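Local coordinates for protein potential RNA-dependent RNA polymerase (Human picobirnavirus, PDB 5I62) that probably catalyses template-directed RNA synthesis from ribonucleoside triphosphates, serving both transcription and genome replication of a small double-stranded RNA virus, at residues K393-C396 / R401-H404; M66-D71 / D395-R400; R243-F248 / D406-G411; G361-P366 / E371-S376; P232-M237 / T327-T332. All blocks are in the same frame, centred on the assembly; numbering follows the deposited sequence.

How the interactions relate
Following the chain from its N terminus, segment 66-71 of helix 63-73 is the first element used, and interaction 2 brings it against strand 395-398 across some 320 residues, the longest loop of the set. Interaction 5 (232-237 with 327-332) and interaction 4 (361-366 with 371-376) close one after the other within that span. Interaction 3, from segment 243-248 of helix 237-250 to loop 406-411, crosses both interaction 5 and interaction 2 and also encloses interactions 4 and 1. Interaction 1, the tight hairpin 393-396/401-404, starts on the strand where interaction 2 ends. Together they show local contacts and long loops tying the polymerase palm, its flanking helices and the hairpin that follows the palm sheet into one body.

Interaction 1 of 5, residues K393-C396 / R401-H404; sequences KQDC and RWHH
Cys396 and His403 form the hydrogen-bonded pair of an antiparallel hairpin. Cys396 N donates to His403 O at 3.0 Å, and His403 N answers to Cys396 O at 2.9 Å with a nearly straight angle of 166°. Both side chains leave on the same face of the sheet. There the thiol, set between the backbone N and the carbonyl carbon (chi1 63°), brings Cys396 SG to 4.0 Å from His403 CB. It approaches the imidazole obliquely, 54° off the ring normal, as a loose sulfur-aromatic contact.

The opposite face carries His404 and Asp395, a non-hydrogen-bonded pair. His404 presents one ring face to Gln394 O, which stands 3.6 Å above the plane over its centre, while His404 CD2 lies 3.6 Å from Asp395 CB. The polar ends bond beyond the pair: His403 ND1 bonds to Cys413 O, and the Asp395 carboxylate to Tyr390 and Thr64.

The hairpin, which by its place after the catalytic sheet is probably polymerase motif E, is thus closed by its backbone. Because His404 ND1 accepts from Asp406 N, the ring proton probably sits on His404 NE2, 4.4 Å from Asp395 OD2, beyond direct bonding.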
# COMPACT_ATOMS: atom_id res chain seq x y z
N LYS A 393 7.89 25.49 1.55
CA LYS A 393 9.05 25.60 2.44
C LYS A 393 8.74 25.24 3.88
O LYS A 393 9.68 24.96 4.64
CB LYS A 393 9.64 27.02 2.41
CG LYS A 393 10.18 27.44 1.07
CD LYS A 393 10.91 28.78 1.14
CE LYS A 393 11.22 29.27 -0.27
NZ LYS A 393 11.97 30.56 -0.26
N GLN A 394 7.47 25.26 4.29
CA GLN A 394 7.11 25.09 5.70
C GLN A 394 6.27 23.86 6.00
O GLN A 394 6.13 23.52 7.18
CB GLN A 394 6.36 26.31 6.24
CG GLN A 394 7.01 27.68 5.99
CD GLN A 394 6.69 28.23 4.60
OE1 GLN A 394 5.84 27.67 3.87
NE2 GLN A 394 7.36 29.32 4.23
N ASP A 395 5.69 23.20 5.01
CA ASP A 395 4.88 22.03 5.31
C ASP A 395 5.02 21.00 4.21
O ASP A 395 5.64 21.24 3.17
CB ASP A 395 3.42 22.45 5.58
CG ASP A 395 2.73 23.05 4.37
OD1 ASP A 395 2.86 22.52 3.24
OD2 ASP A 395 2.06 24.09 4.54
N CYS A 396 4.43 19.83 4.44
CA CYS A 396 4.47 18.77 3.44
C CYS A 396 3.35 17.78 3.73
O CYS A 396 2.75 17.79 4.80
CB CYS A 396 5.83 18.05 3.43
SG CYS A 396 6.22 17.20 4.99
N ARG A 401 -0.67 12.23 5.40
CA ARG A 401 -0.58 13.00 6.63
C ARG A 401 0.08 14.34 6.35
O ARG A 401 1.06 14.42 5.59
CB ARG A 401 0.24 12.29 7.71
CG ARG A 401 -0.53 11.31 8.56
CD ARG A 401 -0.50 9.98 7.91
NE ARG A 401 -1.06 8.92 8.75
CZ ARG A 401 -1.44 7.75 8.24
NH1 ARG A 401 -1.34 7.56 6.93
NH2 ARG A 401 -1.93 6.80 9.03
N TRP A 402 -0.42 15.38 7.01
CA TRP A 402 0.11 16.74 6.90
C TRP A 402 1.11 16.97 8.02
O TRP A 402 0.90 16.55 9.16
CB TRP A 402 -1.04 17.73 6.99
CG TRP A 402 -0.74 19.19 7.11
CD1 TRP A 402 -0.68 20.09 6.09
CD2 TRP A 402 -0.57 19.94 8.32
NE1 TRP A 402 -0.46 21.35 6.58
CE2 TRP A 402 -0.38 21.28 7.95
CE3 TRP A 402 -0.55 19.60 9.68
CZ2 TRP A 402 -0.17 22.30 8.88
CZ3 TRP A 402 -0.34 20.61 10.61
CH2 TRP A 402 -0.16 21.94 10.20
N HIS A 403 2.22 17.61 7.69
CA HIS A 403 3.22 18.01 8.67
C HIS A 403 3.57 19.48 8.44
O HIS A 403 3.54 19.96 7.31
CB HIS A 403 4.51 17.18 8.59
CG HIS A 403 4.30 15.70 8.55
ND1 HIS A 403 4.62 14.88 9.61
CD2 HIS A 403 3.88 14.88 7.56
CE1 HIS A 403 4.38 13.62 9.28
NE2 HIS A 403 3.92 13.59 8.05
N HIS A 404 3.93 20.17 9.51
CA HIS A 404 4.28 21.57 9.42
C HIS A 404 5.44 21.86 10.36
O HIS A 404 5.43 21.40 11.51
CB HIS A 404 3.08 22.45 9.75
CG HIS A 404 3.25 23.88 9.35
ND1 HIS A 404 4.14 24.72 9.97
CD2 HIS A 404 2.64 24.62 8.39
CE1 HIS A 404 4.08 25.92 9.41
NE2 HIS A 404 3.17 25.88 8.45

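Interaction 2 of 5, residues M66-D71 / D395-R400; sequences MEFEDD and DCTYLR
Phe68 reaches out from its helix, lays its ring against Thr397 and turns an edge to the carbonyl of Arg400. Its CG lies anti to the backbone N (chi1 165°), which carries the ring off the helix toward the strand. Phe68 CD1 touches the methyl of the threonine, 3.7 Å from Thr397 CG2, an oblique approach in which the two side chains run antiparallel alongside each other. Further round the rim, Phe68 CZ comes 3.3 Å from Arg400 O, near the plane of the ring, so a carbonyl oxygen meets the weakly positive hydrogens of the ring edge and not the electron-rich face. No hydrogen bond joins the two segments. The contact is small, a ring resting on one methyl and one peptide carbonyl.

The carbonyl is delivered by the hairpin turn. Leu399 and Arg400 both adopt left-handed helical angles, as in a turn of the I'/III' kind, and Arg400 O is thereby turned to the helix. The same ring atom also packs on the next strand, with Phe68 CZ 3.8 Å from Trp402 N.

Among its neighbours, Phe68 also touches Ser418, and Glu69 of the same helix bonds to Ser418, Thr419 and His457. On the far side of the hairpin, Tyr398 packs against strands 355-357 and 360-363 and helix 237-250, which leaves the hairpin sandwiched between helix 63-73 and the palm.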
# COMPACT_ATOMS: atom_id res chain seq x y z
N MET A 66 -6.14 23.28 6.77
CA MET A 66 -7.48 23.39 6.22
C MET A 66 -7.49 23.06 4.73
O MET A 66 -8.41 22.39 4.24
CB MET A 66 -8.05 24.78 6.48
CG MET A 66 -9.51 24.99 6.04
SD MET A 66 -10.70 23.87 6.85
CE MET A 66 -10.24 24.05 8.54
N GLU A 67 -6.49 23.54 3.98
CA GLU A 67 -6.39 23.19 2.56
C GLU A 67 -6.26 21.69 2.38
O GLU A 67 -6.85 21.11 1.46
CB GLU A 67 -5.20 23.87 1.91
CG GLU A 67 -5.31 25.35 1.76
CD GLU A 67 -3.94 26.02 1.84
OE1 GLU A 67 -3.84 27.13 2.42
OE2 GLU A 67 -2.95 25.42 1.36
N PHE A 68 -5.43 21.05 3.21
CA PHE A 68 -5.25 19.60 3.17
C PHE A 68 -6.57 18.89 3.44
O PHE A 68 -6.95 17.97 2.70
CB PHE A 68 -4.18 19.24 4.21
CG PHE A 68 -4.09 17.78 4.58
CD1 PHE A 68 -3.37 16.89 3.80
CD2 PHE A 68 -4.64 17.33 5.77
CE1 PHE A 68 -3.24 15.56 4.18
CE2 PHE A 68 -4.51 16.00 6.15
CZ PHE A 68 -3.80 15.12 5.35
N GLU A 69 -7.30 19.33 4.46
CA GLU A 69 -8.60 18.77 4.78
C GLU A 69 -9.60 18.98 3.64
O GLU A 69 -10.33 18.05 3.27
CB GLU A 69 -9.13 19.38 6.07
CG GLU A 69 -8.41 18.93 7.34
CD GLU A 69 -9.09 17.72 7.98
OE1 GLU A 69 -9.84 17.02 7.26
OE2 GLU A 69 -8.87 17.47 9.19
N ASP A 70 -9.67 20.21 3.10
CA ASP A 70 -10.54 20.51 1.97
C ASP A 70 -10.23 19.63 0.77
O ASP A 70 -11.14 19.15 0.08
CB ASP A 70 -10.40 21.98 1.57
CG ASP A 70 -11.21 22.92 2.44
OD1 ASP A 70 -12.03 22.43 3.25
OD2 ASP A 70 -11.04 24.15 2.30
N ASP A 71 -8.94 19.45 0.47
CA ASP A 71 -8.53 18.56 -0.61
C ASP A 71 -9.08 17.14 -0.42
O ASP A 71 -9.64 16.55 -1.35
CB ASP A 71 -7.01 18.54 -0.71
CG ASP A 71 -6.51 17.62 -1.79
OD1 ASP A 71 -6.73 17.90 -2.98
OD2 ASP A 71 -5.90 16.59 -1.44
N ASP A 395 5.69 23.20 5.01
CA ASP A 395 4.88 22.03 5.31
C ASP A 395 5.02 21.00 4.21
O ASP A 395 5.64 21.24 3.17
CB ASP A 395 3.42 22.45 5.58
CG ASP A 395 2.73 23.05 4.37
OD1 ASP A 395 2.86 22.52 3.24
OD2 ASP A 395 2.06 24.09 4.54
N CYS A 396 4.43 19.83 4.44
CA CYS A 396 4.47 18.77 3.44
C CYS A 396 3.35 17.78 3.73
O CYS A 396 2.75 17.79 4.80
CB CYS A 396 5.83 18.05 3.43
SG CYS A 396 6.22 17.20 4.99
N THR A 397 3.05 16.96 2.73
CA THR A 397 2.13 15.85 2.91
C THR A 397 2.86 14.59 2.49
O THR A 397 3.57 14.60 1.48
CB THR A 397 0.84 16.03 2.10
OG1 THR A 397 1.18 16.20 0.72
CG2 THR A 397 0.08 17.26 2.58
N TYR A 398 2.71 13.54 3.27
CA TYR A 398 3.39 12.28 3.03
C TYR A 398 2.53 11.20 3.66
O TYR A 398 2.14 11.34 4.82
CB TYR A 398 4.80 12.28 3.63
CG TYR A 398 5.59 11.01 3.42
CD1 TYR A 398 5.76 10.48 2.14
CD2 TYR A 398 6.16 10.34 4.49
CE1 TYR A 398 6.49 9.32 1.95
CE2 TYR A 398 6.90 9.17 4.30
CZ TYR A 398 7.05 8.67 3.02
OH TYR A 398 7.79 7.51 2.82
N LEU A 399 2.19 10.17 2.88
CA LEU A 399 1.33 9.06 3.32
C LEU A 399 -0.02 9.57 3.82
O LEU A 399 -0.56 9.06 4.80
CB LEU A 399 2.02 8.21 4.39
CG LEU A 399 3.40 7.66 3.99
CD1 LEU A 399 3.97 6.79 5.12
CD2 LEU A 399 3.33 6.87 2.68
N ARG A 400 -0.54 10.59 3.14
CA ARG A 400 -1.81 11.23 3.48
C ARG A 400 -1.84 11.82 4.89
O ARG A 400 -2.90 11.94 5.51
CB ARG A 400 -2.99 10.28 3.27
CG ARG A 400 -3.24 9.95 1.79
CD ARG A 400 -4.48 9.09 1.62
NE ARG A 400 -4.38 8.15 0.50
CZ ARG A 400 -4.47 8.50 -0.78
NH1 ARG A 400 -4.65 9.77 -1.12
NH2 ARG A 400 -4.37 7.56 -1.72

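Interaction 3 of 5, residues R243-F248 / D406-G411; sequences RITKMF and DYRVDG
Thr245 and Arg408 cross obliquely, the threonine methyl pointing out of the helix and the long arginine reaching in from the loop. Thr245 CG2 sits 3.4 Å from Arg408 NH1, obliquely to the guanidinium, and also 3.4 Å from Gly411 O, so one methyl fills the angle between a side chain and a backbone carbonyl. The arginine is stretched from CG to NE, and this extension brings its far end down to the helix. One turn on, Phe248 CB lies 4.0 Å from Arg408 NH2. The Phe248 ring itself swings away from the loop, its CG anti to the carbonyl carbon (chi1 -82°), and leaves only its first carbon near the guanidinium.

No hydrogen bond passes directly between the two segments. The polar groups are held from just beyond them: Arg408 NH1 makes a salt bridge with Asp249 OD1, and Arg408 NE bonds to Thr405 O. The guanidinium is therefore gripped by the helix that Thr245 belongs to and by its own loop, which fixes how it lies beside the methyl. On the other branch of the threonine, OG1 bonds to Asp241 O within its own helix and to Cys413 N, the latter a second polar link to the loop.

Asp410 and Gly411 both have positive phi, so the chain turns sharply here between strands 401-404 and 416-417. In the polymerase fold, this is the connection that follows the hairpin likely to be motif E, clasped onto helix 237-250 alongside the palm sheet.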
# COMPACT_ATOMS: atom_id res chain seq x y z
N ARG A 243 11.79 11.56 11.01
CA ARG A 243 12.60 11.91 9.85
C ARG A 243 12.07 13.16 9.15
O ARG A 243 12.86 13.97 8.66
CB ARG A 243 12.70 10.74 8.88
CG ARG A 243 13.75 10.99 7.81
CD ARG A 243 14.46 9.73 7.37
NE ARG A 243 15.09 9.01 8.47
CZ ARG A 243 15.61 7.79 8.35
NH1 ARG A 243 15.57 7.17 7.17
NH2 ARG A 243 16.16 7.18 9.40
N ILE A 244 10.75 13.33 9.08
CA ILE A 244 10.19 14.59 8.58
C ILE A 244 10.78 15.77 9.34
O ILE A 244 11.19 16.78 8.76
CB ILE A 244 8.65 14.61 8.70
CG1 ILE A 244 7.98 13.53 7.84
CG2 ILE A 244 8.11 16.01 8.35
CD1 ILE A 244 8.18 13.72 6.36
N THR A 245 10.81 15.66 10.68
CA THR A 245 11.37 16.71 11.53
C THR A 245 12.82 17.01 11.15
O THR A 245 13.20 18.17 10.99
CB THR A 245 11.27 16.30 13.00
OG1 THR A 245 9.93 15.88 13.33
CG2 THR A 245 11.67 17.46 13.91
N LYS A 246 13.63 15.96 11.00
CA LYS A 246 15.04 16.15 10.64
C LYS A 246 15.19 16.79 9.27
O LYS A 246 16.10 17.61 9.05
CB LYS A 246 15.79 14.82 10.71
CG LYS A 246 15.94 14.28 12.13
CD LYS A 246 16.51 15.40 13.02
CE LYS A 246 16.28 15.15 14.51
NZ LYS A 246 17.09 14.01 15.04
N MET A 247 14.29 16.45 8.34
CA MET A 247 14.32 17.05 7.01
C MET A 247 14.10 18.56 7.09
O MET A 247 14.81 19.34 6.43
CB MET A 247 13.26 16.37 6.12
CG MET A 247 13.25 16.88 4.68
SD MET A 247 11.77 16.29 3.79
CE MET A 247 10.52 17.23 4.68
N PHE A 248 13.15 18.99 7.92
CA PHE A 248 12.94 20.42 8.10
C PHE A 248 14.12 21.06 8.83
O PHE A 248 14.50 22.20 8.51
CB PHE A 248 11.64 20.67 8.85
CG PHE A 248 10.43 20.64 7.96
CD1 PHE A 248 10.28 21.59 6.96
CD2 PHE A 248 9.47 19.66 8.10
CE1 PHE A 248 9.17 21.56 6.12
CE2 PHE A 248 8.36 19.64 7.27
CZ PHE A 248 8.22 20.58 6.27
N ASP A 406 6.15 24.33 12.05
CA ASP A 406 5.71 24.98 13.28
C ASP A 406 4.74 24.14 14.11
O ASP A 406 4.30 24.60 15.17
CB ASP A 406 5.05 26.33 12.95
CG ASP A 406 6.01 27.29 12.28
OD1 ASP A 406 7.22 27.23 12.60
OD2 ASP A 406 5.57 28.10 11.45
N TYR A 407 4.39 22.94 13.66
CA TYR A 407 3.43 22.08 14.36
C TYR A 407 4.20 20.90 14.94
O TYR A 407 4.31 19.85 14.31
CB TYR A 407 2.32 21.62 13.43
CG TYR A 407 1.17 20.96 14.17
CD1 TYR A 407 1.19 19.61 14.47
CD2 TYR A 407 0.07 21.71 14.58
CE1 TYR A 407 0.13 19.00 15.17
CE2 TYR A 407 -0.99 21.12 15.26
CZ TYR A 407 -0.95 19.77 15.56
OH TYR A 407 -1.99 19.20 16.23
N ARG A 408 4.72 21.07 16.15
CA ARG A 408 5.57 20.07 16.76
C ARG A 408 5.01 19.71 18.12
O ARG A 408 4.55 20.59 18.86
CB ARG A 408 7.03 20.55 16.88
CG ARG A 408 7.59 21.15 15.59
CD ARG A 408 9.11 21.12 15.53
NE ARG A 408 9.60 21.63 14.25
CZ ARG A 408 10.84 21.47 13.79
NH1 ARG A 408 11.74 20.82 14.53
NH2 ARG A 408 11.18 21.96 12.61
N VAL A 409 5.05 18.42 18.44
CA VAL A 409 4.64 17.85 19.72
C VAL A 409 5.85 17.13 20.30
O VAL A 409 6.38 16.21 19.67
CB VAL A 409 3.45 16.88 19.56
CG1 VAL A 409 3.07 16.23 20.90
CG2 VAL A 409 2.26 17.60 18.95
N ASP A 410 6.29 17.55 21.48
CA ASP A 410 7.56 17.10 22.07
C ASP A 410 8.68 17.15 21.04
O ASP A 410 9.50 16.23 20.93
CB ASP A 410 7.43 15.70 22.68
CG ASP A 410 6.53 15.68 23.91
OD1 ASP A 410 6.35 16.74 24.53
OD2 ASP A 410 6.01 14.59 24.26
N GLY A 411 8.71 18.22 20.26
CA GLY A 411 9.75 18.46 19.30
C GLY A 411 9.63 17.74 17.97
O GLY A 411 10.50 17.91 17.11

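Interaction 4 of 5, residues G361-P366 / E371-S376; sequences GVLTYP and EDVMQS
This is a strand-to-helix packing contact, buried within the palm and carried by apolar side chains with one bridging water. Its two parts, strand 360-363 with the chain just after it and helix 370-378, are the first strand and the helix of a beta-alpha-beta crossover that ends in strand 390-392. Val373 is at the centre. Its CG2 branch lies 4.4 Å from Leu363 CD1, and the same methyl, Val373 CG2, is also 4.0 Å from Tyr365 OH, placed obliquely to the ring.

Tyr365 takes the position between the backbone N and the carbonyl carbon (chi1 60°), and its hydroxyl extends to the helix beside Asp372. There a water completes the contact. Tyr365 OH donates to it over 3.0 Å, and the water in turn donates to Asp372 OD2 at 2.6 Å. Ring and carboxylate planes are only 7° apart, although the side chains themselves run at about a right angle. The water thus lets the phenol and the acid meet without a direct bond.

Among the surrounding elements, Leu363 and Tyr365 also lean on helix 327-345, the other helix on this side of the sheet, and Val373 reaches Thr260 of strand 257-261. Val362 and Thr364 point the opposite way, toward helix 237-250, so the sheet is covered by helices on both faces.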
# COMPACT_ATOMS: atom_id res chain seq x y z
N GLY A 361 6.60 9.89 -1.99
CA GLY A 361 7.91 10.45 -1.67
C GLY A 361 7.83 11.87 -1.16
O GLY A 361 6.91 12.62 -1.49
N VAL A 362 8.84 12.24 -0.38
CA VAL A 362 9.00 13.62 0.06
C VAL A 362 10.50 13.86 0.16
O VAL A 362 11.23 13.02 0.69
CB VAL A 362 8.26 13.89 1.39
CG1 VAL A 362 8.75 12.98 2.51
CG2 VAL A 362 8.39 15.33 1.79
N LEU A 363 10.98 14.95 -0.43
CA LEU A 363 12.43 15.09 -0.57
C LEU A 363 12.83 16.56 -0.67
O LEU A 363 12.03 17.43 -0.99
CB LEU A 363 12.96 14.32 -1.79
CG LEU A 363 12.77 14.95 -3.18
CD1 LEU A 363 13.74 14.33 -4.18
CD2 LEU A 363 11.33 14.75 -3.67
N THR A 364 14.11 16.80 -0.41
CA THR A 364 14.68 18.12 -0.64
C THR A 364 16.15 17.97 -0.97
O THR A 364 16.80 16.99 -0.58
CB THR A 364 14.45 19.05 0.57
OG1 THR A 364 14.79 20.40 0.22
CG2 THR A 364 15.30 18.61 1.75
N TYR A 365 16.66 18.92 -1.75
CA TYR A 365 18.09 19.08 -1.99
C TYR A 365 18.31 20.50 -2.49
O TYR A 365 17.36 21.18 -2.87
CB TYR A 365 18.62 18.03 -2.99
CG TYR A 365 17.98 18.07 -4.37
CD1 TYR A 365 18.36 19.02 -5.32
CD2 TYR A 365 17.02 17.13 -4.73
CE1 TYR A 365 17.78 19.04 -6.59
CE2 TYR A 365 16.44 17.13 -5.99
CZ TYR A 365 16.81 18.10 -6.91
OH TYR A 365 16.23 18.10 -8.16
N PRO A 366 19.54 20.99 -2.46
CA PRO A 366 19.79 22.39 -2.86
C PRO A 366 19.29 22.73 -4.25
O PRO A 366 19.69 22.10 -5.23
CB PRO A 366 21.32 22.51 -2.77
CG PRO A 366 21.66 21.59 -1.63
CD PRO A 366 20.73 20.40 -1.81
N GLU A 371 9.35 20.62 -10.95
CA GLU A 371 9.44 20.28 -12.36
C GLU A 371 10.79 19.64 -12.68
O GLU A 371 10.89 18.80 -13.58
CB GLU A 371 9.16 21.51 -13.21
CG GLU A 371 10.21 22.57 -13.05
CD GLU A 371 9.98 23.48 -11.83
OE1 GLU A 371 8.99 23.25 -11.07
OE2 GLU A 371 10.79 24.41 -11.60
N ASP A 372 11.86 20.02 -11.96
CA ASP A 372 13.12 19.31 -12.11
C ASP A 372 12.99 17.85 -11.66
O ASP A 372 13.49 16.94 -12.33
CB ASP A 372 14.24 19.97 -11.32
CG ASP A 372 14.74 21.25 -11.97
OD1 ASP A 372 14.34 21.55 -13.12
OD2 ASP A 372 15.56 21.94 -11.34
N VAL A 373 12.39 17.63 -10.49
CA VAL A 373 12.20 16.26 -10.02
C VAL A 373 11.37 15.48 -11.03
O VAL A 373 11.71 14.35 -11.41
CB VAL A 373 11.54 16.25 -8.63
CG1 VAL A 373 11.08 14.84 -8.25
CG2 VAL A 373 12.48 16.80 -7.58
N MET A 374 10.29 16.10 -11.52
CA MET A 374 9.42 15.42 -12.47
C MET A 374 10.17 15.02 -13.73
O MET A 374 10.03 13.89 -14.23
CB MET A 374 8.23 16.31 -12.81
CG MET A 374 6.97 15.54 -13.14
SD MET A 374 5.77 16.49 -14.09
CE MET A 374 6.79 16.92 -15.50
N GLN A 375 10.98 15.94 -14.27
CA GLN A 375 11.78 15.64 -15.46
C GLN A 375 12.77 14.52 -15.19
O GLN A 375 12.98 13.65 -16.04
CB GLN A 375 12.53 16.90 -15.93
CG GLN A 375 11.70 17.84 -16.80
CD GLN A 375 12.40 19.19 -17.02
OE1 GLN A 375 13.63 19.26 -17.10
NE2 GLN A 375 11.60 20.25 -17.12
N SER A 376 13.42 14.55 -14.02
CA SER A 376 14.44 13.55 -13.72
C SER A 376 13.83 12.16 -13.55
O SER A 376 14.44 11.16 -13.94
CB SER A 376 15.22 13.95 -12.46
OG SER A 376 16.27 13.03 -12.20
O HOH W 1 16.46 20.98 -9.13

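Interaction 5 of 5, residues P232-M237 / T327-T332; sequences PAWVSM and TNADET
Asn328, whose side chain meets Trp234, has a backbone oxygen gripped twice: Thr332 N reaches Asn328 O at 2.9 Å, and the hydroxyl Thr332 OG1 donates to Asn328 O at 2.7 Å, the two arriving from opposite faces of the carbonyl plane. This double hold stiffens the first turn of helix 327-345 just where the tryptophan lands.

Across the contact the bond is short. Trp234 NE1 gives its hydrogen to Asn328 OD1 at 2.6 Å, bent to 154°. The oxygen lies almost exactly in the indole plane, as the N-H demands, while the donor is tilted 31° from the plane of the amide. Asn328 gets its amide there with CG anti to the backbone N (chi1 -167°), next to the carbonyl carbon.

Beyond the nitrogen, the six-membered ring continues along the helix. Trp234 CZ2 is 4.0 Å from Ala329 CA, at the ring edge, and 4.2 Å from Thr332 CB, approached obliquely. Leu221, Ile222 and Leu357 add apolar neighbours to the indole.

Thr332 OG1 has a second partner in Gly358 N, at the tight turn between strands 355-357 and 360-363. That turn carries the Gly-Asp-Asp sequence of polymerase motif C, and helix 327-345, following a glycine-rich loop, matches motif B. The contact thus sits where motif B, motif C and the segment leading into helix 237-250 converge, a junction within the RNA-dependent RNA polymerase palm.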
# COMPACT_ATOMS: atom_id res chain seq x y z
N PRO A 232 11.67 4.56 7.24
CA PRO A 232 10.87 4.78 8.46
C PRO A 232 9.42 4.32 8.33
O PRO A 232 8.86 3.85 9.32
CB PRO A 232 10.95 6.30 8.68
CG PRO A 232 12.28 6.70 8.04
CD PRO A 232 12.39 5.78 6.81
N ALA A 233 8.81 4.42 7.15
CA ALA A 233 7.42 3.99 6.99
C ALA A 233 7.24 2.49 7.20
O ALA A 233 6.12 2.04 7.47
CB ALA A 233 6.89 4.39 5.61
N TRP A 234 8.31 1.71 7.08
CA TRP A 234 8.26 0.29 7.44
C TRP A 234 8.32 0.08 8.94
O TRP A 234 8.07 -1.04 9.40
CB TRP A 234 9.42 -0.48 6.79
CG TRP A 234 9.29 -0.67 5.32
CD1 TRP A 234 8.22 -0.36 4.54
CD2 TRP A 234 10.29 -1.21 4.44
NE1 TRP A 234 8.48 -0.68 3.22
CE2 TRP A 234 9.75 -1.20 3.14
CE3 TRP A 234 11.58 -1.71 4.63
CZ2 TRP A 234 10.46 -1.66 2.02
CZ3 TRP A 234 12.28 -2.16 3.53
CH2 TRP A 234 11.72 -2.13 2.24
N VAL A 235 8.65 1.10 9.71
CA VAL A 235 8.76 0.93 11.15
C VAL A 235 7.49 1.44 11.82
O VAL A 235 6.79 0.67 12.49
CB VAL A 235 10.01 1.65 11.71
CG1 VAL A 235 10.10 1.45 13.24
CG2 VAL A 235 11.27 1.12 11.03
N SER A 236 7.18 2.72 11.63
CA SER A 236 6.02 3.31 12.30
C SER A 236 5.81 4.72 11.80
O SER A 236 6.71 5.33 11.23
CB SER A 236 6.21 3.33 13.82
OG SER A 236 7.18 4.31 14.15
N MET A 237 4.62 5.26 12.07
CA MET A 237 4.35 6.65 11.73
C MET A 237 5.17 7.59 12.60
O MET A 237 5.48 8.72 12.19
CB MET A 237 2.87 6.95 11.85
CG MET A 237 1.99 6.17 10.86
SD MET A 237 2.23 6.71 9.15
CE MET A 237 3.36 5.46 8.53
N THR A 327 6.34 -6.19 -3.81
CA THR A 327 5.73 -5.00 -4.41
C THR A 327 6.31 -3.74 -3.80
O THR A 327 6.77 -2.84 -4.51
CB THR A 327 4.21 -4.99 -4.22
OG1 THR A 327 3.61 -6.10 -4.90
CG2 THR A 327 3.62 -3.68 -4.76
N ASN A 328 6.29 -3.66 -2.48
CA ASN A 328 6.75 -2.44 -1.83
C ASN A 328 8.28 -2.37 -1.84
O ASN A 328 8.84 -1.28 -2.02
CB ASN A 328 6.19 -2.37 -0.42
CG ASN A 328 6.36 -1.01 0.19
OD1 ASN A 328 7.35 -0.75 0.88
ND2 ASN A 328 5.41 -0.12 -0.09
N ALA A 329 8.96 -3.50 -1.66
CA ALA A 329 10.41 -3.48 -1.52
C ALA A 329 11.08 -3.01 -2.81
O ALA A 329 11.90 -2.08 -2.79
CB ALA A 329 10.93 -4.86 -1.13
N ASP A 330 10.76 -3.66 -3.94
CA ASP A 330 11.39 -3.30 -5.21
C ASP A 330 11.17 -1.82 -5.52
O ASP A 330 12.09 -1.12 -5.95
CB ASP A 330 10.83 -4.14 -6.37
CG ASP A 330 11.37 -5.56 -6.40
OD1 ASP A 330 12.01 -6.01 -5.43
OD2 ASP A 330 11.15 -6.24 -7.44
N GLU A 331 9.94 -1.36 -5.35
CA GLU A 331 9.58 0.01 -5.69
C GLU A 331 10.28 1.01 -4.78
O GLU A 331 10.77 2.03 -5.25
CB GLU A 331 8.07 0.17 -5.60
CG GLU A 331 7.34 -0.56 -6.69
CD GLU A 331 5.87 -0.24 -6.72
OE1 GLU A 331 5.37 0.36 -5.74
OE2 GLU A 331 5.23 -0.58 -7.74
N THR A 332 10.33 0.72 -3.48
CA THR A 332 10.93 1.64 -2.52
C THR A 332 12.43 1.78 -2.76
O THR A 332 12.99 2.89 -2.70
CB THR A 332 10.65 1.17 -1.09
OG1 THR A 332 9.23 1.16 -0.88
CG2 THR A 332 11.30 2.09 -0.06